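PDB 2HXO: putative TetR-family transcriptional regulator from Streptomyces coelicolor, which probably binds operator DNA through an N-terminal helix-turn-helix and regulates transcription, as other members of the TetR family do. Local coordinates for residues S86-V94 / S131-M139; M139-A149 / L226-R234. All blocks are in the same frame, centred on the assembly; numbering follows the deposited sequence.

Contact 1: S86-V94 / S131-M139; sequences SPQDAVRAV and SLGRQVQAM
Q135 lies folded against the first turn of helix 87-104, its side chain pressed on P87, A90 and V91. Its CG is anti to the carbonyl carbon, and a second bend at chi2 (-48°) lays the amide along the facing helix, with CD 3.5 Å from A90 CB. The amide oxygen OE1 comes to 3.1 Å from P87 CA. Nearer the backbone, Q135 CB meets V91 CG2 at 3.5 Å, the two side chains sliding past each other in opposite directions. Shortening Q135 to an alanine is likely to open a gap beside A90 and take the amide away from P87 CA and CB. The setting is a nearly antiparallel helix pair of the all-helical TetR C-terminal domain, with segment axes 9.0 Å apart at 165°. At the P87 end, A138 CB touches the proline ring at CG (3.6 Å), while selenomethionine M139 lays its CG against P87 CB and turns its methyl CE toward the amide of Q88, 3.6 Å from NE2. Toward the other end the packing is between aliphatic carbons: L132 CD2 reaches V94 CG1 at 3.9 Å and also approaches V91 CG1; the V91 side chain is buried further by L153 of helix 146-166 and L226 of helix 214-230. A capping box fixes the start of helix 87-104: S86 N donates to D89 OD2, and S86 OG accepts a weak bond from D89 N.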
ATOM      1  N   SER A  86      -5.254 -20.972 -14.972  1.00 34.28           N
ATOM      2  CA  SER A  86      -6.620 -20.508 -14.844  1.00 34.25           C
ATOM      3  C   SER A  86      -6.535 -18.985 -14.677  1.00 32.68           C
ATOM      4  O   SER A  86      -5.446 -18.423 -14.617  1.00 30.45           O
ATOM      5  CB  SER A  86      -7.237 -21.119 -13.594  1.00 34.99           C
ATOM      6  OG  SER A  86      -6.666 -20.556 -12.433  1.00 36.38           O
ATOM      7  N   PRO A  87      -7.685 -18.298 -14.610  1.00 32.50           N
ATOM      8  CA  PRO A  87      -7.659 -16.842 -14.445  1.00 31.48           C
ATOM      9  C   PRO A  87      -6.978 -16.467 -13.142  1.00 31.07           C
ATOM     10  O   PRO A  87      -6.248 -15.483 -13.071  1.00 29.71           O
ATOM     11  CB  PRO A  87      -9.133 -16.477 -14.460  1.00 31.32           C
ATOM     12  CG  PRO A  87      -9.674 -17.480 -15.448  1.00 33.09           C
ATOM     13  CD  PRO A  87      -9.037 -18.756 -14.963  1.00 30.41           C
ATOM     14  N   GLN A  88      -7.216 -17.277 -12.116  1.00 31.97           N
ATOM     15  CA  GLN A  88      -6.630 -17.039 -10.804  1.00 33.78           C
ATOM     16  C   GLN A  88      -5.106 -17.121 -10.821  1.00 34.56           C
ATOM     17  O   GLN A  88      -4.436 -16.302 -10.174  1.00 34.50           O
ATOM     18  CB  GLN A  88      -7.228 -18.005  -9.773  1.00 33.60           C
ATOM     19  CG  GLN A  88      -8.657 -17.635  -9.344  1.00 31.82           C
ATOM     20  CD  GLN A  88      -9.756 -18.194 -10.261  1.00 35.04           C
ATOM     21  OE1 GLN A  88      -9.527 -18.482 -11.444  1.00 33.66           O
ATOM     22  NE2 GLN A  88     -10.964 -18.334  -9.713  1.00 32.33           N
ATOM     23  N   ASP A  89      -4.565 -18.096 -11.559  1.00 34.34           N
ATOM     24  CA  ASP A  89      -3.121 -18.264 -11.687  1.00 33.30           C
ATOM     25  C   ASP A  89      -2.547 -17.068 -12.416  1.00 33.25           C
ATOM     26  O   ASP A  89      -1.494 -16.555 -12.041  1.00 33.44           O
ATOM     27  CB  ASP A  89      -2.762 -19.512 -12.505  1.00 33.14           C
ATOM     28  CG  ASP A  89      -3.172 -20.781 -11.836  1.00 32.62           C
ATOM     29  OD1 ASP A  89      -2.868 -20.925 -10.646  1.00 35.35           O
ATOM     30  OD2 ASP A  89      -3.792 -21.643 -12.494  1.00 33.86           O
ATOM     31  N   ALA A  90      -3.234 -16.647 -13.476  1.00 32.03           N
ATOM     32  CA  ALA A  90      -2.780 -15.522 -14.265  1.00 32.63           C
ATOM     33  C   ALA A  90      -2.699 -14.274 -13.371  1.00 34.38           C
ATOM     34  O   ALA A  90      -1.732 -13.517 -13.430  1.00 35.83           O
ATOM     35  CB  ALA A  90      -3.715 -15.301 -15.441  1.00 32.51           C
ATOM     36  N   VAL A  91      -3.699 -14.074 -12.518  1.00 33.40           N
ATOM     37  CA  VAL A  91      -3.666 -12.922 -11.630  1.00 33.32           C
ATOM     38  C   VAL A  91      -2.459 -13.038 -10.692  1.00 33.81           C
ATOM     39  O   VAL A  91      -1.785 -12.043 -10.405  1.00 33.95           O
ATOM     40  CB  VAL A  91      -4.976 -12.796 -10.812  1.00 30.91           C
ATOM     41  CG1 VAL A  91      -4.785 -11.820  -9.684  1.00 27.48           C
ATOM     42  CG2 VAL A  91      -6.108 -12.340 -11.727  1.00 28.25           C
ATOM     43  N   ARG A  92      -2.186 -14.246 -10.212  1.00 33.37           N
ATOM     44  CA  ARG A  92      -1.029 -14.453  -9.349  1.00 33.31           C
ATOM     45  C   ARG A  92       0.278 -14.138 -10.066  1.00 33.19           C
ATOM     46  O   ARG A  92       1.190 -13.571  -9.459  1.00 34.38           O
ATOM     47  CB  ARG A  92      -0.988 -15.884  -8.837  1.00 34.66           C
ATOM     48  CG  ARG A  92      -2.026 -16.169  -7.775  1.00 34.66           C
ATOM     49  CD  ARG A  92      -1.910 -17.619  -7.298  1.00 40.00           C
ATOM     50  NE  ARG A  92      -3.083 -17.970  -6.531  1.00 42.81           N
ATOM     51  CZ  ARG A  92      -4.115 -18.650  -7.009  1.00 43.99           C
ATOM     52  NH1 ARG A  92      -4.114 -19.084  -8.263  1.00 43.73           N
ATOM     53  NH2 ARG A  92      -5.174 -18.842  -6.237  1.00 45.33           N
ATOM     54  N   ALA A  93       0.371 -14.500 -11.346  1.00 32.63           N
ATOM     55  CA  ALA A  93       1.578 -14.230 -12.123  1.00 33.92           C
ATOM     56  C   ALA A  93       1.736 -12.721 -12.254  1.00 35.06           C
ATOM     57  O   ALA A  93       2.847 -12.199 -12.161  1.00 37.46           O
ATOM     58  CB  ALA A  93       1.489 -14.868 -13.509  1.00 31.61           C
ATOM     59  N   VAL A  94       0.632 -12.012 -12.467  1.00 34.74           N
ATOM     60  CA  VAL A  94       0.717 -10.563 -12.574  1.00 34.34           C
ATOM     61  C   VAL A  94       1.206  -9.978 -11.254  1.00 34.03           C
ATOM     62  O   VAL A  94       2.110  -9.150 -11.240  1.00 35.66           O
ATOM     63  CB  VAL A  94      -0.632  -9.921 -12.910  1.00 34.41           C
ATOM     64  CG1 VAL A  94      -0.508  -8.400 -12.805  1.00 33.96           C
ATOM     65  CG2 VAL A  94      -1.054 -10.319 -14.308  1.00 32.43           C
ATOM     66  N   SER A 131      -4.573  -6.253 -17.617  1.00 38.30           N
ATOM     67  CA  SER A 131      -4.113  -7.588 -17.262  1.00 38.74           C
ATOM     68  C   SER A 131      -5.023  -8.238 -16.219  1.00 38.92           C
ATOM     69  O   SER A 131      -5.419  -9.391 -16.375  1.00 40.63           O
ATOM     70  CB  SER A 131      -2.689  -7.525 -16.704  1.00 39.58           C
ATOM     71  OG  SER A 131      -1.797  -6.954 -17.640  1.00 39.54           O
ATOM     72  N   LEU A 132      -5.336  -7.505 -15.154  1.00 38.51           N
ATOM     73  CA  LEU A 132      -6.193  -8.024 -14.098  1.00 36.04           C
ATOM     74  C   LEU A 132      -7.642  -8.163 -14.572  1.00 35.38           C
ATOM     75  O   LEU A 132      -8.275  -9.202 -14.350  1.00 34.03           O
ATOM     76  CB  LEU A 132      -6.122  -7.113 -12.872  1.00 33.45           C
ATOM     77  CG  LEU A 132      -4.727  -6.904 -12.261  1.00 33.90           C
ATOM     78  CD1 LEU A 132      -4.792  -5.822 -11.169  1.00 31.01           C
ATOM     79  CD2 LEU A 132      -4.208  -8.205 -11.698  1.00 28.84           C
ATOM     80  N   GLY A 133      -8.151  -7.125 -15.233  1.00 34.79           N
ATOM     81  CA  GLY A 133      -9.528  -7.126 -15.711  1.00 34.64           C
ATOM     82  C   GLY A 133      -9.965  -8.315 -16.558  1.00 36.51           C
ATOM     83  O   GLY A 133     -11.030  -8.906 -16.321  1.00 32.67           O
ATOM     84  N   ARG A 134      -9.150  -8.671 -17.554  1.00 36.79           N
ATOM     85  CA  ARG A 134      -9.469  -9.797 -18.429  1.00 37.06           C
ATOM     86  C   ARG A 134      -9.674 -11.079 -17.634  1.00 35.08           C
ATOM     87  O   ARG A 134     -10.511 -11.904 -17.993  1.00 33.91           O
ATOM     88  CB  ARG A 134      -8.356 -10.016 -19.467  1.00 40.29           C
ATOM     89  CG  ARG A 134      -8.252  -8.912 -20.518  1.00 43.91           C
ATOM     90  CD  ARG A 134      -7.226  -9.258 -21.585  1.00 46.30           C
ATOM     91  NE  ARG A 134      -6.956  -8.125 -22.465  1.00 48.45           N
ATOM     92  CZ  ARG A 134      -6.143  -8.179 -23.515  1.00 51.46           C
ATOM     93  NH1 ARG A 134      -5.524  -9.319 -23.820  1.00 50.57           N
ATOM     94  NH2 ARG A 134      -5.934  -7.089 -24.253  1.00 52.98           N
ATOM     95  N   GLN A 135      -8.906 -11.243 -16.561  1.00 32.30           N
ATOM     96  CA  GLN A 135      -9.025 -12.424 -15.725  1.00 32.44           C
ATOM     97  C   GLN A 135     -10.306 -12.358 -14.893  1.00 31.98           C
ATOM     98  O   GLN A 135     -10.960 -13.369 -14.674  1.00 33.47           O
ATOM     99  CB  GLN A 135      -7.784 -12.557 -14.839  1.00 32.31           C
ATOM    100  CG  GLN A 135      -6.466 -12.636 -15.655  1.00 32.15           C
ATOM    101  CD  GLN A 135      -6.532 -13.648 -16.815  1.00 32.25           C
ATOM    102  OE1 GLN A 135      -7.109 -14.726 -16.690  1.00 31.13           O
ATOM    103  NE2 GLN A 135      -5.936 -13.293 -17.938  1.00 32.68           N
ATOM    104  N   VAL A 136     -10.670 -11.159 -14.455  1.00 31.17           N
ATOM    105  CA  VAL A 136     -11.886 -10.946 -13.683  1.00 30.41           C
ATOM    106  C   VAL A 136     -13.082 -11.303 -14.562  1.00 30.54           C
ATOM    107  O   VAL A 136     -14.024 -11.951 -14.114  1.00 30.73           O
ATOM    108  CB  VAL A 136     -11.987  -9.472 -13.213  1.00 30.33           C
ATOM    109  CG1 VAL A 136     -13.392  -9.146 -12.781  1.00 29.23           C
ATOM    110  CG2 VAL A 136     -11.016  -9.241 -12.062  1.00 29.49           C
ATOM    111  N   GLN A 137     -13.046 -10.881 -15.815  1.00 30.70           N
ATOM    112  CA  GLN A 137     -14.128 -11.213 -16.738  1.00 33.76           C
ATOM    113  C   GLN A 137     -14.155 -12.732 -16.960  1.00 32.71           C
ATOM    114  O   GLN A 137     -15.214 -13.345 -16.961  1.00 33.59           O
ATOM    115  CB  GLN A 137     -13.928 -10.524 -18.092  1.00 35.06           C
ATOM    116  CG  GLN A 137     -13.780  -9.025 -18.036  1.00 37.44           C
ATOM    117  CD  GLN A 137     -13.667  -8.409 -19.420  1.00 38.20           C
ATOM    118  OE1 GLN A 137     -12.727  -8.682 -20.160  1.00 37.52           O
ATOM    119  NE2 GLN A 137     -14.641  -7.576 -19.778  1.00 40.93           N
ATOM    120  N   ALA A 138     -12.989 -13.342 -17.133  1.00 32.54           N
ATOM    121  CA  ALA A 138     -12.940 -14.789 -17.351  1.00 32.86           C
ATOM    122  C   ALA A 138     -13.514 -15.532 -16.138  1.00 32.84           C
ATOM    123  O   ALA A 138     -14.004 -16.652 -16.256  1.00 31.04           O
ATOM    124  CB  ALA A 138     -11.499 -15.235 -17.619  1.00 32.27           C
HETATM  125  N   MSE A 139     -13.453 -14.899 -14.973  1.00 32.69           N
HETATM  126  CA  MSE A 139     -13.966 -15.508 -13.752  1.00 33.97           C
HETATM  127  C   MSE A 139     -15.491 -15.410 -13.641  1.00 34.47           C
HETATM  128  O   MSE A 139     -16.086 -15.863 -12.662  1.00 32.74           O
HETATM  129  CB  MSE A 139     -13.309 -14.862 -12.535  1.00 33.97           C
HETATM  130  CG  MSE A 139     -11.903 -15.337 -12.296  1.00 33.05           C
HETATM  131 SE   MSE A 139     -10.898 -14.306 -11.023  1.00 36.21          SE
HETATM  132  CE  MSE A 139     -11.816 -14.808  -9.429  1.00 31.22           C
TER

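Contact 2: M139-A149 / L226-R234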
HETATM    1  N   MSE A 139     -13.453 -14.899 -14.973  1.00 32.69           N
HETATM    2  CA  MSE A 139     -13.966 -15.508 -13.752  1.00 33.97           C
HETATM    3  C   MSE A 139     -15.491 -15.410 -13.641  1.00 34.47           C
HETATM    4  O   MSE A 139     -16.086 -15.863 -12.662  1.00 32.74           O
HETATM    5  CB  MSE A 139     -13.309 -14.862 -12.535  1.00 33.97           C
HETATM    6  CG  MSE A 139     -11.903 -15.337 -12.296  1.00 33.05           C
HETATM    7 SE   MSE A 139     -10.898 -14.306 -11.023  1.00 36.21          SE
HETATM    8  CE  MSE A 139     -11.816 -14.808  -9.429  1.00 31.22           C
ATOM      9  N   GLY A 140     -16.128 -14.820 -14.643  1.00 34.39           N
ATOM     10  CA  GLY A 140     -17.579 -14.712 -14.606  1.00 36.19           C
ATOM     11  C   GLY A 140     -18.124 -13.612 -13.697  1.00 36.06           C
ATOM     12  O   GLY A 140     -19.254 -13.688 -13.224  1.00 34.41           O
ATOM     13  N   VAL A 141     -17.311 -12.602 -13.426  1.00 36.10           N
ATOM     14  CA  VAL A 141     -17.743 -11.500 -12.578  1.00 37.44           C
ATOM     15  C   VAL A 141     -18.701 -10.577 -13.348  1.00 37.82           C
ATOM     16  O   VAL A 141     -18.382 -10.112 -14.439  1.00 37.26           O
ATOM     17  CB  VAL A 141     -16.534 -10.659 -12.100  1.00 37.02           C
ATOM     18  CG1 VAL A 141     -17.025  -9.395 -11.375  1.00 32.53           C
ATOM     19  CG2 VAL A 141     -15.617 -11.499 -11.205  1.00 34.35           C
ATOM     20  N   PRO A 142     -19.888 -10.307 -12.788  1.00 38.91           N
ATOM     21  CA  PRO A 142     -20.838  -9.423 -13.482  1.00 40.00           C
ATOM     22  C   PRO A 142     -20.138  -8.123 -13.856  1.00 40.47           C
ATOM     23  O   PRO A 142     -19.268  -7.642 -13.122  1.00 38.96           O
ATOM     24  CB  PRO A 142     -21.944  -9.217 -12.445  1.00 37.98           C
ATOM     25  CG  PRO A 142     -21.960 -10.536 -11.726  1.00 38.20           C
ATOM     26  CD  PRO A 142     -20.466 -10.829 -11.536  1.00 37.11           C
ATOM     27  N   GLU A 143     -20.502  -7.568 -15.004  1.00 42.36           N
ATOM     28  CA  GLU A 143     -19.902  -6.328 -15.478  1.00 43.98           C
ATOM     29  C   GLU A 143     -19.945  -5.178 -14.466  1.00 44.02           C
ATOM     30  O   GLU A 143     -19.040  -4.341 -14.441  1.00 44.11           O
ATOM     31  CB  GLU A 143     -20.567  -5.903 -16.791  1.00 47.50           C
ATOM     32  CG  GLU A 143     -20.307  -4.452 -17.216  1.00 51.73           C
ATOM     33  CD  GLU A 143     -20.565  -4.208 -18.704  1.00 54.08           C
ATOM     34  OE1 GLU A 143     -21.525  -4.797 -19.261  1.00 54.82           O
ATOM     35  OE2 GLU A 143     -19.807  -3.416 -19.318  1.00 55.37           O
ATOM     36  N   ALA A 144     -20.975  -5.141 -13.624  1.00 42.83           N
ATOM     37  CA  ALA A 144     -21.094  -4.074 -12.630  1.00 42.85           C
ATOM     38  C   ALA A 144     -19.972  -4.114 -11.593  1.00 42.78           C
ATOM     39  O   ALA A 144     -19.738  -3.131 -10.885  1.00 43.96           O
ATOM     40  CB  ALA A 144     -22.457  -4.135 -11.934  1.00 40.66           C
ATOM     41  N   HIS A 145     -19.252  -5.230 -11.512  1.00 41.11           N
ATOM     42  CA  HIS A 145     -18.168  -5.323 -10.543  1.00 39.07           C
ATOM     43  C   HIS A 145     -16.774  -5.424 -11.147  1.00 38.76           C
ATOM     44  O   HIS A 145     -15.796  -5.589 -10.414  1.00 37.02           O
ATOM     45  CB  HIS A 145     -18.407  -6.508  -9.617  1.00 38.87           C
ATOM     46  CG  HIS A 145     -19.703  -6.437  -8.877  1.00 38.71           C
ATOM     47  ND1 HIS A 145     -19.953  -5.494  -7.899  1.00 37.23           N
ATOM     48  CD2 HIS A 145     -20.828  -7.185  -8.978  1.00 38.56           C
ATOM     49  CE1 HIS A 145     -21.177  -5.667  -7.432  1.00 39.84           C
ATOM     50  NE2 HIS A 145     -21.729  -6.685  -8.069  1.00 39.38           N
ATOM     51  N   TRP A 146     -16.668  -5.306 -12.468  1.00 38.97           N
ATOM     52  CA  TRP A 146     -15.356  -5.420 -13.124  1.00 39.44           C
ATOM     53  C   TRP A 146     -14.315  -4.456 -12.571  1.00 39.48           C
ATOM     54  O   TRP A 146     -13.166  -4.843 -12.328  1.00 38.96           O
ATOM     55  CB  TRP A 146     -15.451  -5.188 -14.636  1.00 37.98           C
ATOM     56  CG  TRP A 146     -16.148  -6.256 -15.413  1.00 37.22           C
ATOM     57  CD1 TRP A 146     -16.593  -7.458 -14.946  1.00 38.09           C
ATOM     58  CD2 TRP A 146     -16.551  -6.183 -16.787  1.00 37.98           C
ATOM     59  NE1 TRP A 146     -17.269  -8.137 -15.942  1.00 39.19           N
ATOM     60  CE2 TRP A 146     -17.258  -7.376 -17.083  1.00 38.81           C
ATOM     61  CE3 TRP A 146     -16.388  -5.222 -17.799  1.00 39.38           C
ATOM     62  CZ2 TRP A 146     -17.808  -7.635 -18.348  1.00 39.93           C
ATOM     63  CZ3 TRP A 146     -16.940  -5.478 -19.070  1.00 40.69           C
ATOM     64  CH2 TRP A 146     -17.642  -6.675 -19.328  1.00 41.27           C
ATOM     65  N   PHE A 147     -14.708  -3.200 -12.373  1.00 39.75           N
ATOM     66  CA  PHE A 147     -13.767  -2.214 -11.865  1.00 37.91           C
ATOM     67  C   PHE A 147     -13.494  -2.413 -10.389  1.00 36.61           C
ATOM     68  O   PHE A 147     -12.354  -2.288  -9.931  1.00 34.01           O
ATOM     69  CB  PHE A 147     -14.273  -0.790 -12.098  1.00 41.96           C
ATOM     70  CG  PHE A 147     -13.217   0.256 -11.856  1.00 42.73           C
ATOM     71  CD1 PHE A 147     -12.002   0.208 -12.554  1.00 44.28           C
ATOM     72  CD2 PHE A 147     -13.409   1.262 -10.912  1.00 43.01           C
ATOM     73  CE1 PHE A 147     -10.982   1.151 -12.312  1.00 45.10           C
ATOM     74  CE2 PHE A 147     -12.402   2.212 -10.659  1.00 43.95           C
ATOM     75  CZ  PHE A 147     -11.181   2.154 -11.363  1.00 44.95           C
ATOM     76  N   THR A 148     -14.546  -2.727  -9.642  1.00 34.93           N
ATOM     77  CA  THR A 148     -14.410  -2.946  -8.215  1.00 34.82           C
ATOM     78  C   THR A 148     -13.434  -4.095  -7.945  1.00 33.46           C
ATOM     79  O   THR A 148     -12.472  -3.951  -7.182  1.00 30.53           O
ATOM     80  CB  THR A 148     -15.784  -3.271  -7.572  1.00 35.87           C
ATOM     81  OG1 THR A 148     -16.694  -2.200  -7.828  1.00 37.18           O
ATOM     82  CG2 THR A 148     -15.652  -3.435  -6.078  1.00 35.10           C
ATOM     83  N   ALA A 149     -13.683  -5.235  -8.584  1.00 33.09           N
ATOM     84  CA  ALA A 149     -12.835  -6.404  -8.406  1.00 33.36           C
ATOM     85  C   ALA A 149     -11.394  -6.114  -8.819  1.00 33.99           C
ATOM     86  O   ALA A 149     -10.446  -6.449  -8.110  1.00 34.91           O
ATOM     87  CB  ALA A 149     -13.390  -7.563  -9.204  1.00 32.70           C
ATOM     88  N   LEU A 226      -9.017 -13.186  -4.418  1.00 28.51           N
ATOM     89  CA  LEU A 226      -9.553 -13.911  -5.580  1.00 28.31           C
ATOM     90  C   LEU A 226     -10.732 -14.796  -5.188  1.00 26.48           C
ATOM     91  O   LEU A 226     -11.676 -14.923  -5.933  1.00 26.59           O
ATOM     92  CB  LEU A 226      -8.453 -14.750  -6.252  1.00 25.52           C
ATOM     93  CG  LEU A 226      -7.384 -13.938  -6.986  1.00 25.55           C
ATOM     94  CD1 LEU A 226      -6.171 -14.821  -7.295  1.00 22.82           C
ATOM     95  CD2 LEU A 226      -7.984 -13.334  -8.255  1.00 22.25           C
ATOM     96  N   THR A 227     -10.686 -15.390  -4.002  1.00 28.60           N
ATOM     97  CA  THR A 227     -11.796 -16.228  -3.537  1.00 28.12           C
ATOM     98  C   THR A 227     -13.042 -15.369  -3.323  1.00 29.15           C
ATOM     99  O   THR A 227     -14.167 -15.792  -3.630  1.00 28.76           O
ATOM    100  CB  THR A 227     -11.431 -16.931  -2.229  1.00 28.38           C
ATOM    101  OG1 THR A 227     -10.329 -17.821  -2.471  1.00 32.14           O
ATOM    102  CG2 THR A 227     -12.614 -17.732  -1.686  1.00 28.29           C
ATOM    103  N   GLY A 228     -12.841 -14.161  -2.797  1.00 30.02           N
ATOM    104  CA  GLY A 228     -13.962 -13.261  -2.595  1.00 28.83           C
ATOM    105  C   GLY A 228     -14.512 -12.840  -3.946  1.00 29.40           C
ATOM    106  O   GLY A 228     -15.719 -12.770  -4.144  1.00 29.58           O
ATOM    107  N   ILE A 229     -13.616 -12.589  -4.895  1.00 29.12           N
ATOM    108  CA  ILE A 229     -14.026 -12.168  -6.218  1.00 29.26           C
ATOM    109  C   ILE A 229     -14.785 -13.275  -6.929  1.00 31.62           C
ATOM    110  O   ILE A 229     -15.791 -13.012  -7.595  1.00 31.85           O
ATOM    111  CB  ILE A 229     -12.801 -11.717  -7.056  1.00 28.24           C
ATOM    112  CG1 ILE A 229     -12.265 -10.393  -6.495  1.00 27.75           C
ATOM    113  CG2 ILE A 229     -13.191 -11.553  -8.508  1.00 27.39           C
ATOM    114  CD1 ILE A 229     -10.965  -9.903  -7.098  1.00 26.97           C
ATOM    115  N   THR A 230     -14.329 -14.519  -6.777  1.00 33.05           N
ATOM    116  CA  THR A 230     -15.010 -15.629  -7.429  1.00 35.02           C
ATOM    117  C   THR A 230     -16.458 -15.780  -6.948  1.00 34.79           C
ATOM    118  O   THR A 230     -17.288 -16.294  -7.690  1.00 35.12           O
ATOM    119  CB  THR A 230     -14.260 -17.017  -7.254  1.00 35.50           C
ATOM    120  OG1 THR A 230     -14.484 -17.557  -5.947  1.00 36.47           O
ATOM    121  CG2 THR A 230     -12.794 -16.854  -7.460  1.00 31.76           C
ATOM    122  N   ALA A 231     -16.762 -15.330  -5.726  1.00 33.71           N
ATOM    123  CA  ALA A 231     -18.127 -15.415  -5.204  1.00 32.57           C
ATOM    124  C   ALA A 231     -19.052 -14.352  -5.832  1.00 33.66           C
ATOM    125  O   ALA A 231     -20.251 -14.336  -5.575  1.00 34.47           O
ATOM    126  CB  ALA A 231     -18.123 -15.288  -3.679  1.00 31.08           C
ATOM    127  N   LEU A 232     -18.496 -13.472  -6.663  1.00 33.73           N
ATOM    128  CA  LEU A 232     -19.292 -12.440  -7.343  1.00 34.34           C
ATOM    129  C   LEU A 232     -20.048 -13.055  -8.527  1.00 35.85           C
ATOM    130  O   LEU A 232     -20.993 -12.469  -9.053  1.00 35.00           O
ATOM    131  CB  LEU A 232     -18.400 -11.318  -7.868  1.00 30.53           C
ATOM    132  CG  LEU A 232     -17.802 -10.345  -6.850  1.00 29.70           C
ATOM    133  CD1 LEU A 232     -16.805  -9.447  -7.570  1.00 25.04           C
ATOM    134  CD2 LEU A 232     -18.940  -9.505  -6.189  1.00 24.84           C
ATOM    135  N   HIS A 233     -19.615 -14.230  -8.961  1.00 37.77           N
ATOM    136  CA  HIS A 233     -20.297 -14.889 -10.061  1.00 40.83           C
ATOM    137  C   HIS A 233     -21.522 -15.615  -9.522  1.00 43.98           C
ATOM    138  O   HIS A 233     -21.438 -16.333  -8.531  1.00 43.82           O
ATOM    139  CB  HIS A 233     -19.395 -15.906 -10.754  1.00 38.11           C
ATOM    140  CG  HIS A 233     -20.107 -16.687 -11.806  1.00 36.30           C
ATOM    141  ND1 HIS A 233     -20.488 -16.131 -13.008  1.00 37.29           N
ATOM    142  CD2 HIS A 233     -20.624 -17.937 -11.788  1.00 34.21           C
ATOM    143  CE1 HIS A 233     -21.213 -17.004 -13.683  1.00 36.02           C
ATOM    144  NE2 HIS A 233     -21.311 -18.108 -12.963  1.00 35.17           N
ATOM    145  N   ARG A 234     -22.655 -15.423 -10.180  1.00 48.68           N
ATOM    146  CA  ARG A 234     -23.891 -16.069  -9.770  1.00 54.65           C
ATOM    147  C   ARG A 234     -24.399 -17.016 -10.857  1.00 57.82           C
ATOM    148  O   ARG A 234     -24.405 -16.675 -12.046  1.00 58.65           O
ATOM    149  CB  ARG A 234     -24.962 -15.015  -9.458  1.00 56.11           C
ATOM    150  CG  ARG A 234     -24.623 -14.103  -8.291  1.00 58.64           C
ATOM    151  CD  ARG A 234     -24.001 -14.895  -7.157  1.00 60.55           C
ATOM    152  NE  ARG A 234     -23.957 -14.134  -5.918  1.00 63.00           N
ATOM    153  CZ  ARG A 234     -25.009 -13.942  -5.127  1.00 64.72           C
ATOM    154  NH1 ARG A 234     -26.187 -14.464  -5.456  1.00 65.35           N
ATOM    155  NH2 ARG A 234     -24.885 -13.227  -4.011  1.00 63.91           N
TER
HETATM  156  O   HOH W   1     -15.870 -17.313 -10.687  1.00 44.21           O
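L232 overlaps the imidazole of H145, its CD2 standing over one ring face 4.2 Å from the centroid in a CH-pi contact that is offset toward the rim. The other methyl, L232 CD1, is wedged among aliphatic neighbours, 3.8 Å from V141 CG1 and close to H145 CB and A149 CB. V141 divides its two branches: CG1, anti to the backbone N (chi1 172°), serves L232, while CG2 packs on I229 CG2 at 3.6 Å. Beyond it, I229 sends CD1 to A149 CB at 4.0 Å, and selenomethionine M139 sets SE against L226 CD2. Here, within the all-helical TetR C-terminal domain, the link from helix 124-138 to helix 146-166 lies against the end of helix 214-230 and the turn that follows it. Helix 124-138 ends in a Schellman motif at G140, whose positive phi (78°) would jam a side chain against the preceding carbonyl; a CB would also clash with H233. Glycine lets H233 come close, and its ND1 donates to G140 O at 2.7 Å (N-H...O 152°); the oxygen lies nearly in the ring plane, which suits an N-H pointing outward from the ring edge. The type I turn from T230 to H233 carries that histidine. A water lies improbably close to M139 O and reaches T230 O only weakly. Within segment 139-149, W146 NE1 donates to V141 O at 2.7 Å, tying the indole to the link; W146 also packs on F201 of the second subunit.

From the N terminus, past the helix-turn-helix region, the chain enters helix 87-104, and contact 1 closes when helix 124-138 returns antiparallel to its first turns, enclosing 36 mostly helical residues. M139 then ends that segment and opens contact 2, whose loop is far longer, 76 residues, and closes only when helix 214-230 arrives near the C terminus. The two loops therefore follow in series, neither nested nor crossed, with M139 as their common residue. Their centres are 11 Å apart, and they also touch directly, Q88 against T230 and Q137 against W146. Together they tie helices 87-104, 124-138, 146-166 and 214-230 at one end of the domain, where both also meet the second subunit.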